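Local coordinates for N(2),N(2)-dimethylguanosine tRNA methyltransferase (Pyrococcus horikoshii, PDB 2EJU), which probably dimethylates guanine 26 at N2 in a number of tRNAs, using S-adenosyl-L-methionine as methyl donor, at residues 33-38 / 59-64; 48-53 / 73-78. All coordinates share one frame; numbering follows the deposited sequence.

Contact 1: residues 33-38 / 59-64; sequences ALNRDI and GIRGIR. With SAH (S-adenosyl-L-homocysteine), chain B.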
loop_
_atom_site.group_PDB
_atom_site.type_symbol
_atom_site.label_atom_id
_atom_site.label_comp_id
_atom_site.label_asym_id
_atom_site.label_seq_id
_atom_site.Cartn_x
_atom_site.Cartn_y
_atom_site.Cartn_z
ATOM N N ALA A 33 -4.526 -12.601 2.887
ATOM C CA ALA A 33 -5.793 -12.703 2.170
ATOM C C ALA A 33 -6.506 -11.354 2.260
ATOM O O ALA A 33 -7.219 -10.947 1.334
ATOM C CB ALA A 33 -6.664 -13.798 2.782
ATOM N N LEU A 34 -6.309 -10.671 3.387
ATOM C CA LEU A 34 -6.906 -9.358 3.621
ATOM C C LEU A 34 -6.344 -8.347 2.620
ATOM O O LEU A 34 -7.085 -7.547 2.046
ATOM C CB LEU A 34 -6.610 -8.892 5.051
ATOM C CG LEU A 34 -7.158 -7.514 5.443
ATOM C CD1 LEU A 34 -8.658 -7.480 5.212
ATOM C CD2 LEU A 34 -6.839 -7.215 6.902
ATOM N N ASN A 35 -5.034 -8.385 2.424
ATOM C CA ASN A 35 -4.371 -7.491 1.482
ATOM C C ASN A 35 -4.998 -7.732 0.111
ATOM O O ASN A 35 -5.399 -6.789 -0.579
ATOM C CB ASN A 35 -2.869 -7.799 1.448
ATOM C CG ASN A 35 -2.095 -6.908 0.479
ATOM O OD1 ASN A 35 -2.331 -6.926 -0.729
ATOM N ND2 ASN A 35 -1.157 -6.132 1.012
ATOM N N ARG A 36 -5.094 -9.005 -0.267
ATOM C CA ARG A 36 -5.681 -9.389 -1.552
ATOM C C ARG A 36 -7.115 -8.866 -1.674
ATOM O O ARG A 36 -7.509 -8.346 -2.721
ATOM C CB ARG A 36 -5.671 -10.914 -1.700
ATOM C CG ARG A 36 -4.777 -11.454 -2.812
ATOM C CD ARG A 36 -3.526 -12.140 -2.274
ATOM N NE ARG A 36 -3.829 -13.185 -1.290
ATOM C CZ ARG A 36 -2.903 -13.813 -0.564
ATOM N NH1 ARG A 36 -1.621 -13.514 -0.718
ATOM N NH2 ARG A 36 -3.256 -14.701 0.350
ATOM N N ASP A 37 -7.901 -9.004 -0.607
ATOM C CA ASP A 37 -9.281 -8.517 -0.622
ATOM C C ASP A 37 -9.345 -7.027 -0.942
ATOM O O ASP A 37 -10.152 -6.590 -1.765
ATOM C CB ASP A 37 -9.969 -8.734 0.733
ATOM C CG ASP A 37 -10.407 -10.168 0.954
ATOM O OD1 ASP A 37 -10.861 -10.815 -0.012
ATOM O OD2 ASP A 37 -10.316 -10.643 2.104
ATOM N N ILE A 38 -8.501 -6.252 -0.269
ATOM C CA ILE A 38 -8.473 -4.811 -0.452
ATOM C C ILE A 38 -8.269 -4.448 -1.915
ATOM O O ILE A 38 -9.030 -3.661 -2.473
ATOM C CB ILE A 38 -7.353 -4.154 0.401
ATOM C CG1 ILE A 38 -7.524 -4.525 1.877
ATOM C CG2 ILE A 38 -7.389 -2.640 0.245
ATOM C CD1 ILE A 38 -8.818 -4.055 2.492
ATOM N N GLY A 59 0.073 -17.779 -7.550
ATOM C CA GLY A 59 -0.812 -17.179 -8.535
ATOM C C GLY A 59 -2.153 -16.732 -7.978
ATOM O O GLY A 59 -3.002 -16.242 -8.722
ATOM N N ILE A 60 -2.342 -16.878 -6.668
ATOM C CA ILE A 60 -3.607 -16.514 -6.030
ATOM C C ILE A 60 -4.111 -15.100 -6.332
ATOM O O ILE A 60 -5.305 -14.904 -6.569
ATOM C CB ILE A 60 -3.530 -16.691 -4.482
ATOM C CG1 ILE A 60 -4.860 -16.300 -3.839
ATOM C CG2 ILE A 60 -2.415 -15.832 -3.905
ATOM C CD1 ILE A 60 -6.048 -17.097 -4.343
ATOM N N ARG A 61 -3.213 -14.121 -6.322
ATOM C CA ARG A 61 -3.605 -12.738 -6.577
ATOM C C ARG A 61 -4.193 -12.559 -7.974
ATOM O O ARG A 61 -5.342 -12.146 -8.120
ATOM C CB ARG A 61 -2.405 -11.808 -6.380
ATOM C CG ARG A 61 -2.756 -10.343 -6.243
ATOM C CD ARG A 61 -1.509 -9.524 -5.898
ATOM N NE ARG A 61 -0.988 -9.873 -4.577
ATOM C CZ ARG A 61 -1.169 -9.146 -3.481
ATOM N NH1 ARG A 61 -0.663 -9.557 -2.330
ATOM N NH2 ARG A 61 -1.831 -7.997 -3.538
ATOM N N GLY A 62 -3.404 -12.870 -8.997
ATOM C CA GLY A 62 -3.879 -12.748 -10.363
ATOM C C GLY A 62 -5.133 -13.575 -10.599
ATOM O O GLY A 62 -6.036 -13.143 -11.308
ATOM N N ILE A 63 -5.191 -14.769 -10.013
ATOM C CA ILE A 63 -6.364 -15.616 -10.176
ATOM C C ILE A 63 -7.592 -14.908 -9.615
ATOM O O ILE A 63 -8.646 -14.883 -10.247
ATOM C CB ILE A 63 -6.175 -16.983 -9.474
ATOM C CG1 ILE A 63 -5.132 -17.808 -10.224
ATOM C CG2 ILE A 63 -7.493 -17.744 -9.442
ATOM C CD1 ILE A 63 -4.833 -19.159 -9.594
ATOM N N ARG A 64 -7.460 -14.321 -8.428
ATOM C CA ARG A 64 -8.587 -13.613 -7.845
ATOM C C ARG A 64 -8.900 -12.365 -8.675
ATOM O O ARG A 64 -10.053 -11.957 -8.783
ATOM C CB ARG A 64 -8.303 -13.252 -6.385
ATOM C CG ARG A 64 -8.263 -14.474 -5.463
ATOM C CD ARG A 64 -8.272 -14.068 -4.000
ATOM N NE ARG A 64 -9.495 -13.353 -3.660
ATOM C CZ ARG A 64 -9.655 -12.605 -2.572
ATOM N NH1 ARG A 64 -8.662 -12.463 -1.702
ATOM N NH2 ARG A 64 -10.812 -11.991 -2.358
HETATM N N SAH B . 2.186 -11.860 -4.510
HETATM C CA SAH B . 1.792 -12.766 -3.593
HETATM C CB SAH B . 3.200 -13.254 -3.183
HETATM C CG SAH B . 4.681 -13.248 -3.277
HETATM S SD SAH B . 6.049 -13.987 -2.582
HETATM C C SAH B . 0.556 -13.221 -3.063
HETATM O O SAH B . 0.642 -14.497 -2.760
HETATM O OXT SAH B . -0.415 -12.438 -2.946
HETATM C "C5'" SAH B . 7.261 -13.211 -3.496
HETATM C "C4'" SAH B . 7.964 -14.261 -4.418
HETATM O "O4'" SAH B . 8.616 -13.393 -5.354
HETATM C "C3'" SAH B . 8.111 -15.674 -4.928
HETATM O "O3'" SAH B . 7.065 -16.524 -5.485
HETATM C "C2'" SAH B . 9.286 -15.593 -5.901
HETATM O "O2'" SAH B . 9.970 -16.571 -6.454
HETATM C "C1'" SAH B . 9.553 -14.132 -6.118
HETATM N N9 SAH B . 10.603 -13.307 -6.951
HETATM C C8 SAH B . 11.783 -12.984 -6.451
HETATM N N7 SAH B . 12.466 -12.306 -7.320
HETATM C C5 SAH B . 11.746 -12.164 -8.404
HETATM C C6 SAH B . 11.966 -11.535 -9.644
HETATM N N6 SAH B . 13.114 -10.913 -9.862
HETATM N N1 SAH B . 10.968 -11.563 -10.630
HETATM C C2 SAH B . 9.763 -12.206 -10.423
HETATM N N3 SAH B . 9.532 -12.827 -9.217
HETATM C C4 SAH B . 10.505 -12.826 -8.191
#
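Arg36 and Arg61 converge on one carboxylate oxygen of S-adenosyl-L-homocysteine, at the amino-acid end of the cofactor pocket in this Rossmann-like class I methyltransferase fold. Arg36 NH1 donates to SAH OXT at 2.8 Å, and Arg61 reaches the same oxygen with NH1 at 3.0 Å and, more weakly, with NE. Each guanidinium turns an edge to the anion, with the two planes 81° apart, while the chain of Arg36 passes over a face of Arg61, its CD 3.9 Å from Arg61 NH1. Ile60 CG2 covers one face of the Arg36 guanidinium and also approaches SAH O, at 3.5 Å. The Arg61 chain leaves the backbone extended and then folds at chi3 (-66°), which swings its guanidinium round to the bound carboxylate. In the second shell, Asn35 OD1 accepts Arg61 NH2 in the guanidinium plane, and Asp136 and Asp138 form salt bridges with Arg61; Glu8 pairs with Arg36. A leucine in place of Arg61 would probably leave Asn35 OD1 without this N-H donor, both aspartates without this cationic partner, and the SAH carboxylate more loosely held. Farther out, Arg64 bridges the two helices and also pairs with Glu8 and Glu68. Its NH1 is bonded only weakly to Asp37, whereas Arg64 NH2 meets Asp37 OD1 at 2.6 Å in a nearly straight salt bridge, 164° at the hydrogen.

Contact 2: residues 48-53 / 73-78; sequences PKIVLD and EVWLND. With SAH (S-adenosyl-L-homocysteine), chain B.
The indole of Trp75 is approached obliquely by Ile50 CG2, 4.5 Å from Trp75 NE1, and by the carbonyl oxygen of Val51, while Glu73 OE2 sits at the ring edge. Glu73 OE2 lies in the indole plane and accepts Trp75 NE1 at 2.6 Å on its anti side, fixing the rotation of the ring; it is also bonded to Tyr131, and the ring itself packs edge-to-face with Phe132. Leu52 crosses the base of the tryptophan, CD1 reaching Trp75 CB at 3.6 Å, because CG stands opposite the backbone N (chi1 171°) and brings CD1 of its isopropyl end toward Trp75. On the reverse face Val51 and Val74 lie side by side, their CG2 methyls 3.9 Å apart. Five backbone bonds stitch the strands in parallel register, from Glu73 N to Lys49 O through to Asn77 N to Asp53 O, the latter more bent at 145°. At the end of strand 73-78, Asp78 takes the ribose of the bound S-adenosyl-L-homocysteine with both carboxylate oxygens, OD1 to SAH O3' at 2.6 Å and OD2 to SAH O2' at 2.8 Å, as the acidic residue ending the second strand does in many class I methyltransferases. Strand 50-53 is bonded on its other edge to strand 132-137, and strand 113-118 flanks 73-78. Helix 60-68 covers the face of Val51, Val74 and Leu76, and helix 121-127 packs against Leu52, Trp75 and Asn77.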
loop_
_atom_site.group_PDB
_atom_site.type_symbol
_atom_site.label_atom_id
_atom_site.label_comp_id
_atom_site.label_asym_id
_atom_site.label_seq_id
_atom_site.Cartn_x
_atom_site.Cartn_y
_atom_site.Cartn_z
ATOM N N PRO A 48 -9.619 -1.456 -13.915
ATOM C CA PRO A 48 -8.529 -1.546 -14.898
ATOM C C PRO A 48 -8.704 -2.791 -15.777
ATOM O O PRO A 48 -9.033 -3.869 -15.276
ATOM C CB PRO A 48 -7.280 -1.614 -14.021
ATOM C CG PRO A 48 -7.786 -2.336 -12.780
ATOM C CD PRO A 48 -9.116 -1.648 -12.542
ATOM N N LYS A 49 -8.481 -2.647 -17.081
ATOM C CA LYS A 49 -8.658 -3.763 -18.013
ATOM C C LYS A 49 -7.494 -4.747 -18.086
ATOM O O LYS A 49 -7.696 -5.958 -17.989
ATOM C CB LYS A 49 -8.936 -3.233 -19.423
ATOM C CG LYS A 49 -9.146 -4.339 -20.454
ATOM C CD LYS A 49 -8.583 -3.959 -21.821
ATOM C CE LYS A 49 -9.200 -2.676 -22.353
ATOM N NZ LYS A 49 -8.550 -2.242 -23.621
ATOM N N ILE A 50 -6.286 -4.221 -18.286
ATOM C CA ILE A 50 -5.084 -5.041 -18.391
ATOM C C ILE A 50 -4.288 -4.911 -17.089
ATOM O O ILE A 50 -3.814 -3.826 -16.743
ATOM C CB ILE A 50 -4.226 -4.576 -19.587
ATOM C CG1 ILE A 50 -5.099 -4.508 -20.843
ATOM C CG2 ILE A 50 -3.059 -5.538 -19.813
ATOM C CD1 ILE A 50 -4.415 -3.857 -22.032
ATOM N N VAL A 51 -4.132 -6.016 -16.370
ATOM C CA VAL A 51 -3.437 -5.966 -15.091
ATOM C C VAL A 51 -2.316 -6.978 -14.936
ATOM O O VAL A 51 -2.310 -8.029 -15.580
ATOM C CB VAL A 51 -4.431 -6.166 -13.937
ATOM C CG1 VAL A 51 -5.599 -5.198 -14.089
ATOM C CG2 VAL A 51 -4.926 -7.607 -13.923
ATOM N N LEU A 52 -1.381 -6.655 -14.048
ATOM C CA LEU A 52 -0.232 -7.505 -13.791
ATOM C C LEU A 52 0.009 -7.852 -12.320
ATOM O O LEU A 52 0.051 -6.976 -11.449
ATOM C CB LEU A 52 1.040 -6.842 -14.341
ATOM C CG LEU A 52 2.364 -7.520 -13.961
ATOM C CD1 LEU A 52 2.447 -8.889 -14.627
ATOM C CD2 LEU A 52 3.541 -6.652 -14.393
ATOM N N ASP A 53 0.173 -9.146 -12.068
ATOM C CA ASP A 53 0.487 -9.665 -10.741
ATOM C C ASP A 53 1.946 -10.062 -10.985
ATOM O O ASP A 53 2.236 -11.175 -11.433
ATOM C CB ASP A 53 -0.393 -10.880 -10.427
ATOM C CG ASP A 53 -0.019 -11.555 -9.122
ATOM O OD1 ASP A 53 0.808 -10.994 -8.370
ATOM O OD2 ASP A 53 -0.558 -12.650 -8.847
ATOM N N GLU A 73 -7.678 -8.814 -19.074
ATOM C CA GLU A 73 -6.438 -9.521 -19.390
ATOM C C GLU A 73 -5.563 -9.508 -18.142
ATOM O O GLU A 73 -5.139 -8.446 -17.682
ATOM C CB GLU A 73 -5.708 -8.844 -20.555
ATOM C CG GLU A 73 -4.473 -9.600 -21.036
ATOM C CD GLU A 73 -3.801 -8.936 -22.228
ATOM O OE1 GLU A 73 -4.430 -8.837 -23.302
ATOM O OE2 GLU A 73 -2.637 -8.512 -22.090
ATOM N N VAL A 74 -5.298 -10.693 -17.600
ATOM C CA VAL A 74 -4.511 -10.820 -16.382
ATOM C C VAL A 74 -3.201 -11.561 -16.579
ATOM O O VAL A 74 -3.183 -12.701 -17.037
ATOM C CB VAL A 74 -5.328 -11.548 -15.288
ATOM C CG1 VAL A 74 -4.544 -11.594 -13.982
ATOM C CG2 VAL A 74 -6.671 -10.848 -15.092
ATOM N N TRP A 75 -2.102 -10.902 -16.230
ATOM C CA TRP A 75 -0.786 -11.509 -16.341
ATOM C C TRP A 75 -0.289 -11.923 -14.953
ATOM O O TRP A 75 -0.380 -11.155 -13.997
ATOM C CB TRP A 75 0.208 -10.520 -16.957
ATOM C CG TRP A 75 -0.049 -10.209 -18.400
ATOM C CD1 TRP A 75 -1.187 -9.688 -18.932
ATOM C CD2 TRP A 75 0.869 -10.365 -19.487
ATOM N NE1 TRP A 75 -1.038 -9.502 -20.286
ATOM C CE2 TRP A 75 0.216 -9.910 -20.654
ATOM C CE3 TRP A 75 2.184 -10.843 -19.588
ATOM C CZ2 TRP A 75 0.830 -9.918 -21.911
ATOM C CZ3 TRP A 75 2.798 -10.853 -20.839
ATOM C CH2 TRP A 75 2.118 -10.392 -21.985
ATOM N N LEU A 76 0.216 -13.148 -14.853
ATOM C CA LEU A 76 0.767 -13.661 -13.606
ATOM C C LEU A 76 2.224 -13.969 -13.912
ATOM O O LEU A 76 2.526 -14.597 -14.921
ATOM C CB LEU A 76 0.049 -14.935 -13.159
ATOM C CG LEU A 76 -1.415 -14.770 -12.749
ATOM C CD1 LEU A 76 -2.295 -14.751 -13.992
ATOM C CD2 LEU A 76 -1.819 -15.919 -11.837
ATOM N N ASN A 77 3.126 -13.532 -13.046
ATOM C CA ASN A 77 4.541 -13.754 -13.277
ATOM C C ASN A 77 5.338 -14.118 -12.034
ATOM O O ASN A 77 5.041 -13.665 -10.932
ATOM C CB ASN A 77 5.166 -12.499 -13.888
ATOM C CG ASN A 77 6.651 -12.649 -14.114
ATOM O OD1 ASN A 77 7.084 -13.242 -15.105
ATOM N ND2 ASN A 77 7.445 -12.128 -13.184
ATOM N N ASP A 78 6.366 -14.932 -12.235
ATOM C CA ASP A 78 7.257 -15.324 -11.151
ATOM C C ASP A 78 8.538 -15.879 -11.759
ATOM O O ASP A 78 8.513 -16.537 -12.797
ATOM C CB ASP A 78 6.609 -16.369 -10.248
ATOM C CG ASP A 78 7.196 -16.366 -8.850
ATOM O OD1 ASP A 78 6.477 -15.969 -7.911
ATOM O OD2 ASP A 78 8.375 -16.745 -8.691
HETATM N N SAH B . 2.186 -11.860 -4.510
HETATM C CA SAH B . 1.792 -12.766 -3.593
HETATM C CB SAH B . 3.200 -13.254 -3.183
HETATM C CG SAH B . 4.681 -13.248 -3.277
HETATM S SD SAH B . 6.049 -13.987 -2.582
HETATM C C SAH B . 0.556 -13.221 -3.063
HETATM O O SAH B . 0.642 -14.497 -2.760
HETATM O OXT SAH B . -0.415 -12.438 -2.946
HETATM C "C5'" SAH B . 7.261 -13.211 -3.496
HETATM C "C4'" SAH B . 7.964 -14.261 -4.418
HETATM O "O4'" SAH B . 8.616 -13.393 -5.354
HETATM C "C3'" SAH B . 8.111 -15.674 -4.928
HETATM O "O3'" SAH B . 7.065 -16.524 -5.485
HETATM C "C2'" SAH B . 9.286 -15.593 -5.901
HETATM O "O2'" SAH B . 9.970 -16.571 -6.454
HETATM C "C1'" SAH B . 9.553 -14.132 -6.118
HETATM N N9 SAH B . 10.603 -13.307 -6.951
HETATM C C8 SAH B . 11.783 -12.984 -6.451
HETATM N N7 SAH B . 12.466 -12.306 -7.320
HETATM C C5 SAH B . 11.746 -12.164 -8.404
HETATM C C6 SAH B . 11.966 -11.535 -9.644
HETATM N N6 SAH B . 13.114 -10.913 -9.862
HETATM N N1 SAH B . 10.968 -11.563 -10.630
HETATM C C2 SAH B . 9.763 -12.206 -10.423
HETATM N N3 SAH B . 9.532 -12.827 -9.217
HETATM C C4 SAH B . 10.505 -12.826 -8.191
#

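How the contacts relate
From the N terminus the chain runs through helix 33-46, strand 50-53, helix 60-68 and strand 73-78, so the segments of the two contacts alternate and their loops cross. Contact 1 closes a loop that carries strand 50-53 within it; contact 2 closes the beta-alpha-beta crossover, whose helix, with the Gly59 N-cap before it, supplies residues 59-64. The two meet directly where Gly62 N lies 2.9 Å from Asp53 OD2, a probable hydrogen bond, and where Gly62 O packs on Val74 CG1. Helix 60-68 is thereby tied both to the preceding helix and to the sheet it packs on. Together the contacts grasp opposite ends of the homocysteinyl-ribose portion of the ligand, contact 1 its carboxylate and contact 2 its ribose hydroxyls.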